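Local coordinates for kinesin-like protein (Caenorhabditis elegans, PDB 5X3E), which is a kinesin-6 motor protein that probably couples ATP hydrolysis to work on microtubules, captured here in the nucleotide-free state, at residues A[98-103]-A[406-411]; A[154-159]-A[263-268]; A[229-234]-A[257-262]; A[251-256]-A[395-400]. All blocks are in the same frame, centred on the assembly; numbering follows the deposited sequence.

Contact 1 of 4, residues A[98-103]-A[406-411]; sequences ERTSVD and RMVICV. With SO4 (sulfate ion), chain Q.
Arg406 and Asp103 meet tip to tip in an end-on, two-pronged salt bridge. NH2 of Arg406 donates to OD1 of Asp103 at 2.5 Å and NH1 of Arg406 to OD2 of Asp103 at 2.7 Å, each on the syn lone pair, while carboxylate and guanidinium are nearly coplanar (27° apart). Asp103 reaches this position with CG between its backbone N and carbonyl carbon. NH1 of Arg406 also donates to the backbone O of Thr100, 2.7 Å away; the donor stands well above the carbonyl plane, and this is the least straight of the three bonds (135°). The Arg406 chain leaves the strand anti to its backbone N and bends at chi3 to turn its flat end to the helix. Arg99 stands almost perpendicular to it, NH1 of Arg99 lying 4.0 Å from NE of Arg406; Glu37, which forms salt bridges with both arginines, would offset the repulsion. An alanine in place of Arg406 would probably cost the helix its charged link to the strand, removing the two bonds to Asp103 and the one to Thr100 O. Beyond the polar ends, CG2 of Thr100 packs on CG2 of Val408 at 4.0 Å. Both residues also touch Leu116, so helix 93-109 packs on strands 404-411 and 114-119 of the central sheet, its segment roughly antiparallel to 406-411; strand 404-411 runs between strands 37-42 and 114-119.

Contact 2 of 4, residues A[154-159]-A[263-268]; sequences NNRVEK and EVSSSE. With SO4 (sulfate ion), chain F; SO4 (sulfate ion), chain I.
A strand-to-helix junction, capped by Ser266 at the N terminus of helix 267-281, here receives the loop that follows helix 141-152. No direct hydrogen bond joins the two segments; they meet through close packing and a bridging water, with a sulfate bound between them. Glu263 is extended, CG anti to its backbone N, and slides its carboxylate alongside Lys159, with OE2 of Glu263 3.3 Å from CA of Lys159. The water donates to Glu158 O at 2.6 Å and to Glu263 OE1 at 2.7 Å. OE1 is held further by Ser216 and OE2 by the backbone N of Cys160. The fully extended Lys159 chain passes Ser265, CE of Lys159 coming 3.3 Å from OG of Ser265, and carries its ammonium on to a salt bridge with Glu269, away from the Glu263 carboxylate. The sulfate, probably from the crystallisation liquor, accepts a bond from Lys159 N to its O4 (2.4 Å) and a weak one from Ser265 OG to its O2. Arg156, bent at chi3, lays one face of its guanidinium over Ser265 O, which sits 3.2 Å above the plane, offset toward the rim; that approach does not suit a hydrogen bond. With no direct bond, the joint probably combines packing of the Lys159 chain with water-mediated and electrostatic terms: the Arg156 cation is likely to favour the carbonyl at its face, while the buried Glu263 carboxylate probably stays charged among its several donors.

Contact 3 of 4, residues A[229-234]-A[257-262]; sequences CYDLLE and DGAKDV. With SO4 (sulfate ion), chain R; SO4 (sulfate ion), chain U.
OD1 of Asp231 is gripped twice: the backbone N of Lys260 donates to it at 2.8 Å, and a water, which also donates to Gly258 O, reaches it at the same distance of 2.8 Å. The other oxygen builds an Asx turn, accepting from the backbone N of Leu233, with OD2 of Asp231 and N of Leu233 2.9 Å apart. This turn overlaps a type I beta turn from Asp231 to Glu234, closed by Glu234 N on Asp231 O, so that strand 228-231 breaks off right where its last side chain is tied down. Both backbone donors approach from well above the carboxylate plane, 53° out of it at OD1 and 62° at OD2. With CG anti to its backbone N, the carboxylate extends across to the 257-262 loop and rests against Ala259, whose CB is 4.0 Å from CG of Asp231. A second water lies within bonding distance of OD2 and of Lys260 O. An alanine in place of Asp231 would probably loosen both the turn and its link to the 257-262 loop, because Lys260 N and Leu233 N would each lose an acceptor oxygen of the one carboxylate. Beyond the carboxylate, the extended Lys260 chain brushes Leu233 O with CD and ends at NZ in a salt bridge with Asp235 and a bond to O4 of a sulfate. On helix 267-281, Val273 touches both Leu233 and Val262, which cross obliquely with CD1 of Leu233 3.8 Å from CG2 of Val262.

Contact 4 of 4, residues A[251-256]-A[395-400]; sequences QQQMYV and FKNYLE. With SO4 (sulfate ion), chain C; SO4 (sulfate ion), chain M.
Gln253 folds its side-chain amide back over that of Asn397, the two planes stacked 18° apart; the carbonyl oxygens OE1 of Gln253 and OD1 of Asn397 lie 3.5 Å apart, two acceptors with no hydrogen bond between them. A bend at chi2 brings the glutamine amide round. Beneath it, Asn397 acts as both donor and acceptor toward the backbone: ND2 of Asn397 donates almost straight (171°) to Gln252 O at 3.1 Å, and OD1 of Asn397 accepts from Met254 N at 3.0 Å in the plane of its own carbonyl. The pair spans Gln253 and fixes which way the asparagine amide is turned, since a flip would set like atoms together at both ends. Next to it Met254, bent at chi2 and chi3, crosses Lys396 at about a right angle and lays its methyl on the chain: CE of Met254 is 3.4 Å from CD of Lys396. The lysine NZ makes a weak bond to a sulfate. Strand 254-256, antiparallel to strand 243-248, is thus joined at its start to the short helix 396-399; Met254 also touches His393 of helix 390-394, while Phe395 turns the other way, onto strand 325-333 of the central sheet.

Overall arrangement
From the N terminus, helix 93-109 supplies the first half of contact 1, whose partner strand 404-411 lies more than 300 residues on, so the other three contacts all nest within its loop. Contact 2 opens next, at 154-159, and closes at 263-268, enclosing contact 3, which joins 229-234 to 257-262. Contact 4 runs from 251-256 to 395-400 and crosses both: its first segment falls inside their loops, its second beyond them. Contacts 3 and 4 touch, through Cys229 and Val256, whereas contacts 1 and 2 stand with centres about 26 Å apart. All four reach the same mixed sheet of the motor domain, binding helices and loops to it.

Contact 1 of 4, residues A[98-103]-A[406-411]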
# COMPACT_ATOMS: atom_id res chain seq x y z
N GLU A 98 -3.45 10.70 9.73
CA GLU A 98 -3.95 10.15 10.99
C GLU A 98 -5.27 9.40 10.79
O GLU A 98 -5.50 8.36 11.41
CB GLU A 98 -4.13 11.26 12.03
CG GLU A 98 -2.85 12.00 12.37
CD GLU A 98 -3.02 12.90 13.57
OE1 GLU A 98 -3.93 12.63 14.38
OE2 GLU A 98 -2.26 13.88 13.70
N ARG A 99 -6.15 9.92 9.94
CA ARG A 99 -7.46 9.32 9.72
C ARG A 99 -7.40 8.12 8.79
O ARG A 99 -8.32 7.29 8.78
CB ARG A 99 -8.41 10.40 9.17
CG ARG A 99 -9.85 9.98 8.99
CD ARG A 99 -10.38 9.25 10.20
NE ARG A 99 -11.74 8.76 9.98
CZ ARG A 99 -12.03 7.65 9.31
NH1 ARG A 99 -11.05 6.91 8.78
NH2 ARG A 99 -13.29 7.27 9.17
N THR A 100 -6.31 7.97 8.03
CA THR A 100 -6.18 6.97 6.99
C THR A 100 -5.18 5.86 7.32
O THR A 100 -5.39 4.72 6.90
CB THR A 100 -5.78 7.67 5.67
OG1 THR A 100 -6.94 8.27 5.09
CG2 THR A 100 -5.20 6.74 4.69
N SER A 101 -4.14 6.15 8.11
CA SER A 101 -3.02 5.23 8.26
C SER A 101 -2.70 4.81 9.69
O SER A 101 -2.10 3.75 9.87
CB SER A 101 -1.75 5.84 7.65
OG SER A 101 -1.99 6.29 6.33
N VAL A 102 -3.09 5.59 10.70
CA VAL A 102 -2.63 5.30 12.06
C VAL A 102 -3.19 3.97 12.55
O VAL A 102 -2.48 3.18 13.19
CB VAL A 102 -2.98 6.46 13.02
CG1 VAL A 102 -2.92 6.01 14.47
CG2 VAL A 102 -2.02 7.62 12.80
N ASP A 103 -4.46 3.68 12.23
CA ASP A 103 -5.04 2.41 12.66
C ASP A 103 -4.45 1.23 11.89
O ASP A 103 -4.44 0.11 12.39
CB ASP A 103 -6.56 2.44 12.52
CG ASP A 103 -7.03 2.57 11.08
OD1 ASP A 103 -8.17 2.17 10.79
OD2 ASP A 103 -6.25 3.06 10.24
N ARG A 406 -8.54 -0.24 3.51
CA ARG A 406 -9.07 1.11 3.41
C ARG A 406 -8.79 1.65 2.02
O ARG A 406 -7.65 1.61 1.55
CB ARG A 406 -8.47 2.05 4.47
CG ARG A 406 -8.90 3.51 4.30
CD ARG A 406 -8.64 4.38 5.53
NE ARG A 406 -9.38 3.92 6.71
CZ ARG A 406 -8.80 3.41 7.80
NH1 ARG A 406 -7.48 3.30 7.87
NH2 ARG A 406 -9.55 3.02 8.83
N MET A 407 -9.83 2.17 1.37
CA MET A 407 -9.69 2.76 0.05
C MET A 407 -9.89 4.27 0.14
O MET A 407 -10.85 4.74 0.77
CB MET A 407 -10.70 2.15 -0.94
CG MET A 407 -10.63 2.75 -2.33
SD MET A 407 -10.95 1.55 -3.63
CE MET A 407 -12.13 0.49 -2.80
N VAL A 408 -8.98 5.01 -0.47
CA VAL A 408 -9.02 6.46 -0.51
C VAL A 408 -9.37 6.87 -1.94
O VAL A 408 -8.54 6.76 -2.84
CB VAL A 408 -7.69 7.08 -0.07
CG1 VAL A 408 -7.77 8.60 -0.15
CG2 VAL A 408 -7.34 6.63 1.34
N ILE A 409 -10.61 7.31 -2.14
CA ILE A 409 -11.07 7.79 -3.44
C ILE A 409 -10.69 9.26 -3.57
O ILE A 409 -11.25 10.11 -2.88
CB ILE A 409 -12.58 7.59 -3.62
CG1 ILE A 409 -12.96 6.13 -3.39
CG2 ILE A 409 -13.01 8.04 -5.00
CD1 ILE A 409 -12.34 5.19 -4.38
N CYS A 410 -9.74 9.55 -4.45
CA CYS A 410 -9.37 10.93 -4.76
C CYS A 410 -10.20 11.40 -5.95
O CYS A 410 -10.25 10.73 -6.98
CB CYS A 410 -7.88 11.02 -5.07
SG CYS A 410 -6.80 10.56 -3.68
N VAL A 411 -10.84 12.56 -5.81
CA VAL A 411 -11.70 13.09 -6.87
C VAL A 411 -11.41 14.57 -7.06
O VAL A 411 -11.13 15.29 -6.10
CB VAL A 411 -13.20 12.86 -6.59
CG1 VAL A 411 -13.56 11.38 -6.70
CG2 VAL A 411 -13.56 13.40 -5.24
S SO4 Q . -13.49 11.38 12.09
O1 SO4 Q . -12.44 11.84 11.18
O2 SO4 Q . -14.24 12.52 12.59
O3 SO4 Q . -14.40 10.47 11.38
O4 SO4 Q . -12.89 10.67 13.21

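Contact 2 of 4, residues A[154-159]-A[263-268]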
# COMPACT_ATOMS: atom_id res chain seq x y z
N ASN A 154 10.29 -1.30 18.54
CA ASN A 154 11.46 -1.46 19.39
C ASN A 154 12.15 -2.77 19.02
O ASN A 154 11.64 -3.57 18.25
CB ASN A 154 11.08 -1.46 20.87
CG ASN A 154 10.26 -0.25 21.26
OD1 ASN A 154 10.62 0.89 20.93
ND2 ASN A 154 9.14 -0.47 21.94
N ASN A 155 13.34 -2.96 19.59
CA ASN A 155 14.12 -4.18 19.39
C ASN A 155 14.37 -4.44 17.91
O ASN A 155 14.35 -5.58 17.44
CB ASN A 155 13.43 -5.38 20.04
CG ASN A 155 13.27 -5.23 21.53
OD1 ASN A 155 13.94 -4.42 22.16
ND2 ASN A 155 12.39 -6.04 22.11
N ARG A 156 14.60 -3.37 17.16
CA ARG A 156 14.99 -3.51 15.76
C ARG A 156 16.43 -4.00 15.71
O ARG A 156 17.33 -3.36 16.27
CB ARG A 156 14.88 -2.17 15.03
CG ARG A 156 14.64 -2.28 13.54
CD ARG A 156 15.01 -0.99 12.82
NE ARG A 156 16.46 -0.88 12.75
CZ ARG A 156 17.21 -0.03 13.45
NH1 ARG A 156 16.65 0.82 14.30
NH2 ARG A 156 18.52 -0.05 13.29
N VAL A 157 16.67 -5.14 15.06
CA VAL A 157 18.02 -5.69 15.04
C VAL A 157 18.82 -5.19 13.85
O VAL A 157 18.29 -4.59 12.92
CB VAL A 157 18.01 -7.22 15.05
CG1 VAL A 157 17.80 -7.70 16.42
CG2 VAL A 157 16.92 -7.76 14.13
N GLU A 158 20.12 -5.46 13.88
CA GLU A 158 20.98 -5.16 12.75
C GLU A 158 20.59 -6.03 11.56
O GLU A 158 19.84 -7.01 11.67
CB GLU A 158 22.44 -5.41 13.11
CG GLU A 158 22.92 -4.63 14.33
CD GLU A 158 24.24 -5.14 14.87
OE1 GLU A 158 24.51 -6.37 14.79
OE2 GLU A 158 25.03 -4.31 15.36
N LYS A 159 21.13 -5.66 10.40
CA LYS A 159 20.80 -6.33 9.16
C LYS A 159 21.42 -7.73 9.11
O LYS A 159 22.36 -8.05 9.85
CB LYS A 159 21.30 -5.51 7.97
CG LYS A 159 20.58 -4.19 7.77
CD LYS A 159 21.13 -3.50 6.54
CE LYS A 159 20.42 -2.20 6.24
NZ LYS A 159 20.98 -1.56 5.02
N GLU A 263 15.91 -5.33 2.99
CA GLU A 263 15.96 -4.96 4.40
C GLU A 263 16.34 -3.50 4.54
O GLU A 263 17.29 -3.03 3.91
CB GLU A 263 16.95 -5.84 5.16
CG GLU A 263 16.87 -5.64 6.67
CD GLU A 263 17.67 -6.67 7.42
OE1 GLU A 263 17.35 -6.91 8.61
OE2 GLU A 263 18.61 -7.26 6.84
N VAL A 264 15.57 -2.78 5.36
CA VAL A 264 15.77 -1.36 5.59
C VAL A 264 15.84 -1.13 7.10
O VAL A 264 15.04 -1.70 7.85
CB VAL A 264 14.66 -0.51 4.94
CG1 VAL A 264 14.86 -0.48 3.44
CG2 VAL A 264 13.28 -1.08 5.27
N SER A 265 16.80 -0.32 7.53
CA SER A 265 17.03 -0.06 8.94
C SER A 265 16.42 1.24 9.42
O SER A 265 16.38 1.49 10.63
CB SER A 265 18.53 -0.05 9.24
OG SER A 265 19.09 -1.34 9.10
N SER A 266 15.93 2.09 8.51
CA SER A 266 15.39 3.37 8.91
C SER A 266 14.38 3.85 7.88
O SER A 266 14.37 3.41 6.73
CB SER A 266 16.50 4.41 9.10
OG SER A 266 17.09 4.77 7.86
N SER A 267 13.51 4.78 8.32
CA SER A 267 12.58 5.45 7.42
C SER A 267 13.33 6.06 6.25
O SER A 267 12.88 5.99 5.10
CB SER A 267 11.81 6.52 8.18
OG SER A 267 10.75 7.05 7.40
N GLU A 268 14.49 6.64 6.54
CA GLU A 268 15.34 7.21 5.50
C GLU A 268 15.79 6.16 4.49
O GLU A 268 15.67 6.36 3.28
CB GLU A 268 16.55 7.86 6.16
CG GLU A 268 17.51 8.49 5.19
CD GLU A 268 16.86 9.56 4.35
OE1 GLU A 268 15.94 10.25 4.83
OE2 GLU A 268 17.29 9.71 3.19
S SO4 F . 22.79 -2.33 10.26
O1 SO4 F . 24.12 -2.06 10.77
O2 SO4 F . 21.79 -1.61 11.04
O3 SO4 F . 22.73 -1.89 8.86
O4 SO4 F . 22.53 -3.76 10.35
S SO4 I . 18.81 -7.00 1.37
O1 SO4 I . 19.97 -7.35 2.19
O2 SO4 I . 18.33 -5.68 1.76
O3 SO4 I . 19.21 -6.96 -0.04
O4 SO4 I . 17.76 -7.99 1.56
O HOH W 1 18.30 -8.65 10.44

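Contact 3 of 4, residues A[229-234]-A[257-262]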
# COMPACT_ATOMS: atom_id res chain seq x y z
N CYS A 229 3.34 -8.46 -13.95
CA CYS A 229 3.83 -8.04 -12.66
C CYS A 229 5.35 -7.90 -12.69
O CYS A 229 6.05 -8.83 -13.09
CB CYS A 229 3.40 -9.03 -11.58
SG CYS A 229 3.83 -8.48 -9.94
N TYR A 230 5.86 -6.76 -12.22
CA TYR A 230 7.28 -6.46 -12.24
C TYR A 230 7.78 -6.04 -10.86
O TYR A 230 7.09 -5.31 -10.14
CB TYR A 230 7.61 -5.35 -13.24
CG TYR A 230 7.18 -5.64 -14.66
CD1 TYR A 230 8.03 -6.32 -15.52
CD2 TYR A 230 5.94 -5.25 -15.13
CE1 TYR A 230 7.65 -6.60 -16.82
CE2 TYR A 230 5.55 -5.52 -16.43
CZ TYR A 230 6.41 -6.20 -17.27
OH TYR A 230 6.04 -6.48 -18.56
N ASP A 231 8.98 -6.49 -10.51
CA ASP A 231 9.64 -6.09 -9.28
C ASP A 231 10.52 -4.88 -9.57
O ASP A 231 11.57 -5.00 -10.20
CB ASP A 231 10.45 -7.25 -8.71
CG ASP A 231 11.29 -6.85 -7.51
OD1 ASP A 231 12.24 -7.60 -7.17
OD2 ASP A 231 10.99 -5.80 -6.89
N LEU A 232 10.08 -3.70 -9.11
CA LEU A 232 10.82 -2.46 -9.30
C LEU A 232 12.16 -2.45 -8.56
O LEU A 232 12.98 -1.58 -8.85
CB LEU A 232 9.97 -1.28 -8.84
CG LEU A 232 8.59 -1.13 -9.47
CD1 LEU A 232 7.81 -0.05 -8.76
CD2 LEU A 232 8.73 -0.81 -10.94
N LEU A 233 12.38 -3.37 -7.63
CA LEU A 233 13.61 -3.48 -6.86
C LEU A 233 14.53 -4.58 -7.37
O LEU A 233 15.53 -4.89 -6.71
CB LEU A 233 13.29 -3.70 -5.39
CG LEU A 233 12.40 -2.62 -4.78
CD1 LEU A 233 12.18 -2.91 -3.32
CD2 LEU A 233 13.04 -1.26 -4.99
N GLU A 234 14.21 -5.18 -8.51
CA GLU A 234 15.04 -6.25 -9.06
C GLU A 234 16.45 -5.77 -9.36
O GLU A 234 16.66 -4.62 -9.77
CB GLU A 234 14.38 -6.80 -10.33
CG GLU A 234 15.27 -7.67 -11.21
CD GLU A 234 14.61 -8.00 -12.54
OE1 GLU A 234 15.16 -8.83 -13.29
OE2 GLU A 234 13.54 -7.42 -12.82
N ASP A 257 6.63 -14.08 -6.73
CA ASP A 257 7.61 -15.17 -6.64
C ASP A 257 9.05 -14.67 -6.58
O ASP A 257 9.75 -14.88 -5.58
CB ASP A 257 7.40 -16.12 -7.83
CG ASP A 257 8.27 -17.37 -7.75
OD1 ASP A 257 9.03 -17.52 -6.77
OD2 ASP A 257 8.15 -18.22 -8.65
N GLY A 258 9.52 -14.01 -7.62
CA GLY A 258 10.90 -13.55 -7.63
C GLY A 258 11.14 -12.14 -7.14
O GLY A 258 12.25 -11.62 -7.34
N ALA A 259 10.17 -11.50 -6.49
CA ALA A 259 10.37 -10.15 -5.99
C ALA A 259 11.34 -10.13 -4.83
O ALA A 259 11.37 -11.04 -4.00
CB ALA A 259 9.04 -9.53 -5.56
N LYS A 260 12.13 -9.06 -4.76
CA LYS A 260 13.21 -8.90 -3.80
C LYS A 260 12.68 -8.26 -2.52
O LYS A 260 12.05 -7.20 -2.56
CB LYS A 260 14.31 -8.04 -4.42
CG LYS A 260 15.67 -8.17 -3.78
CD LYS A 260 16.68 -7.30 -4.49
CE LYS A 260 17.99 -7.21 -3.72
NZ LYS A 260 18.94 -6.28 -4.39
N ASP A 261 12.92 -8.92 -1.39
CA ASP A 261 12.62 -8.36 -0.08
C ASP A 261 13.86 -7.62 0.40
O ASP A 261 14.89 -8.25 0.68
CB ASP A 261 12.21 -9.44 0.92
CG ASP A 261 10.87 -10.08 0.59
OD1 ASP A 261 10.84 -11.04 -0.21
OD2 ASP A 261 9.85 -9.63 1.15
N VAL A 262 13.78 -6.30 0.50
CA VAL A 262 14.93 -5.45 0.78
C VAL A 262 14.87 -5.00 2.23
O VAL A 262 13.90 -4.36 2.66
CB VAL A 262 14.97 -4.23 -0.16
CG1 VAL A 262 16.14 -3.33 0.19
CG2 VAL A 262 15.05 -4.68 -1.63
S SO4 R . 15.44 -11.90 -2.10
O1 SO4 R . 16.46 -11.20 -1.32
O2 SO4 R . 14.11 -11.54 -1.60
O3 SO4 R . 15.56 -11.53 -3.51
O4 SO4 R . 15.63 -13.35 -1.97
S SO4 U . 18.24 -2.67 -3.75
O1 SO4 U . 19.26 -2.03 -2.93
O2 SO4 U . 17.03 -1.84 -3.77
O3 SO4 U . 18.73 -2.84 -5.12
O4 SO4 U . 17.92 -3.98 -3.20
O HOH W 2 10.41 -5.76 -4.29
O HOH W 3 13.69 -9.55 -8.54

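Contact 4 of 4, residues A[251-256]-A[395-400]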
# COMPACT_ATOMS: atom_id res chain seq x y z
N GLN A 251 1.23 -20.98 3.62
CA GLN A 251 0.23 -20.34 4.47
C GLN A 251 -0.95 -19.80 3.67
O GLN A 251 -1.83 -19.16 4.25
CB GLN A 251 0.88 -19.20 5.26
CG GLN A 251 2.16 -19.56 6.03
CD GLN A 251 1.90 -20.25 7.36
OE1 GLN A 251 1.43 -21.38 7.40
NE2 GLN A 251 2.20 -19.56 8.46
N GLN A 252 -0.99 -20.08 2.37
CA GLN A 252 -1.99 -19.59 1.43
C GLN A 252 -1.92 -18.07 1.24
O GLN A 252 -2.86 -17.47 0.70
CB GLN A 252 -3.41 -20.01 1.84
CG GLN A 252 -3.60 -21.51 1.80
CD GLN A 252 -3.35 -22.09 0.42
OE1 GLN A 252 -3.70 -21.49 -0.60
NE2 GLN A 252 -2.72 -23.26 0.37
N GLN A 253 -0.82 -17.45 1.64
CA GLN A 253 -0.64 -16.01 1.49
C GLN A 253 -0.08 -15.67 0.11
O GLN A 253 0.83 -16.33 -0.38
CB GLN A 253 0.30 -15.47 2.56
CG GLN A 253 -0.25 -15.57 3.97
CD GLN A 253 -1.37 -14.58 4.21
OE1 GLN A 253 -1.24 -13.39 3.91
NE2 GLN A 253 -2.48 -15.06 4.77
N MET A 254 -0.64 -14.62 -0.50
CA MET A 254 -0.18 -14.20 -1.82
C MET A 254 1.18 -13.52 -1.73
O MET A 254 1.51 -12.87 -0.74
CB MET A 254 -1.20 -13.25 -2.45
CG MET A 254 -2.54 -13.90 -2.73
SD MET A 254 -2.39 -15.32 -3.82
CE MET A 254 -3.21 -16.54 -2.81
N TYR A 255 1.99 -13.70 -2.78
CA TYR A 255 3.26 -13.01 -2.88
C TYR A 255 3.72 -13.03 -4.33
O TYR A 255 3.17 -13.73 -5.18
CB TYR A 255 4.33 -13.63 -1.96
CG TYR A 255 4.90 -14.96 -2.41
CD1 TYR A 255 6.18 -15.04 -2.96
CD2 TYR A 255 4.17 -16.14 -2.29
CE1 TYR A 255 6.71 -16.26 -3.38
CE2 TYR A 255 4.69 -17.37 -2.70
CZ TYR A 255 5.96 -17.42 -3.24
OH TYR A 255 6.49 -18.63 -3.64
N VAL A 256 4.76 -12.24 -4.61
CA VAL A 256 5.37 -12.16 -5.93
C VAL A 256 6.62 -13.04 -5.89
O VAL A 256 7.55 -12.77 -5.12
CB VAL A 256 5.69 -10.71 -6.31
CG1 VAL A 256 6.37 -10.65 -7.66
CG2 VAL A 256 4.42 -9.85 -6.33
N PHE A 395 -4.21 -9.52 -4.00
CA PHE A 395 -4.82 -9.17 -2.72
C PHE A 395 -5.99 -10.09 -2.39
O PHE A 395 -6.97 -9.67 -1.76
CB PHE A 395 -5.26 -7.70 -2.73
CG PHE A 395 -4.14 -6.76 -3.07
CD1 PHE A 395 -3.02 -6.67 -2.25
CD2 PHE A 395 -4.19 -5.98 -4.22
CE1 PHE A 395 -1.98 -5.82 -2.57
CE2 PHE A 395 -3.15 -5.13 -4.54
CZ PHE A 395 -2.04 -5.05 -3.71
N LYS A 396 -5.88 -11.36 -2.79
CA LYS A 396 -6.92 -12.34 -2.51
C LYS A 396 -7.22 -12.43 -1.01
O LYS A 396 -8.38 -12.43 -0.60
CB LYS A 396 -6.52 -13.70 -3.07
CG LYS A 396 -7.26 -14.88 -2.46
CD LYS A 396 -6.63 -16.20 -2.87
CE LYS A 396 -6.64 -17.20 -1.73
NZ LYS A 396 -5.81 -18.40 -2.02
N ASN A 397 -6.17 -12.50 -0.18
CA ASN A 397 -6.36 -12.65 1.25
C ASN A 397 -7.20 -11.52 1.83
O ASN A 397 -8.16 -11.75 2.57
CB ASN A 397 -5.01 -12.73 1.95
CG ASN A 397 -4.14 -13.86 1.41
OD1 ASN A 397 -3.03 -13.63 0.93
ND2 ASN A 397 -4.66 -15.08 1.48
N TYR A 398 -6.85 -10.27 1.49
CA TYR A 398 -7.61 -9.12 1.96
C TYR A 398 -9.05 -9.16 1.47
O TYR A 398 -10.00 -8.94 2.24
CB TYR A 398 -6.93 -7.82 1.51
CG TYR A 398 -5.55 -7.58 2.09
CD1 TYR A 398 -4.41 -7.89 1.36
CD2 TYR A 398 -5.39 -7.04 3.36
CE1 TYR A 398 -3.15 -7.67 1.88
CE2 TYR A 398 -4.13 -6.81 3.89
CZ TYR A 398 -3.01 -7.12 3.14
OH TYR A 398 -1.75 -6.90 3.66
N LEU A 399 -9.25 -9.43 0.18
CA LEU A 399 -10.59 -9.42 -0.39
C LEU A 399 -11.44 -10.58 0.09
O LEU A 399 -12.67 -10.52 -0.03
CB LEU A 399 -10.50 -9.42 -1.91
CG LEU A 399 -9.87 -8.13 -2.42
CD1 LEU A 399 -9.35 -8.30 -3.82
CD2 LEU A 399 -10.89 -7.02 -2.37
N GLU A 400 -10.83 -11.65 0.61
CA GLU A 400 -11.56 -12.70 1.29
C GLU A 400 -11.69 -12.43 2.78
O GLU A 400 -12.02 -13.34 3.55
CB GLU A 400 -10.90 -14.06 1.04
CG GLU A 400 -11.16 -14.62 -0.35
CD GLU A 400 -10.54 -15.98 -0.56
OE1 GLU A 400 -9.74 -16.40 0.29
OE2 GLU A 400 -10.87 -16.64 -1.57
S SO4 C . 5.87 -9.73 -2.17
O1 SO4 C . 5.87 -10.47 -0.90
O2 SO4 C . 5.22 -8.43 -1.98
O3 SO4 C . 5.13 -10.48 -3.17
O4 SO4 C . 7.24 -9.54 -2.63
S SO4 M . -3.82 -19.35 -6.24
O1 SO4 M . -2.41 -18.97 -6.25
O2 SO4 M . -4.56 -18.54 -5.28
O3 SO4 M . -4.37 -19.17 -7.58
O4 SO4 M . -3.95 -20.75 -5.86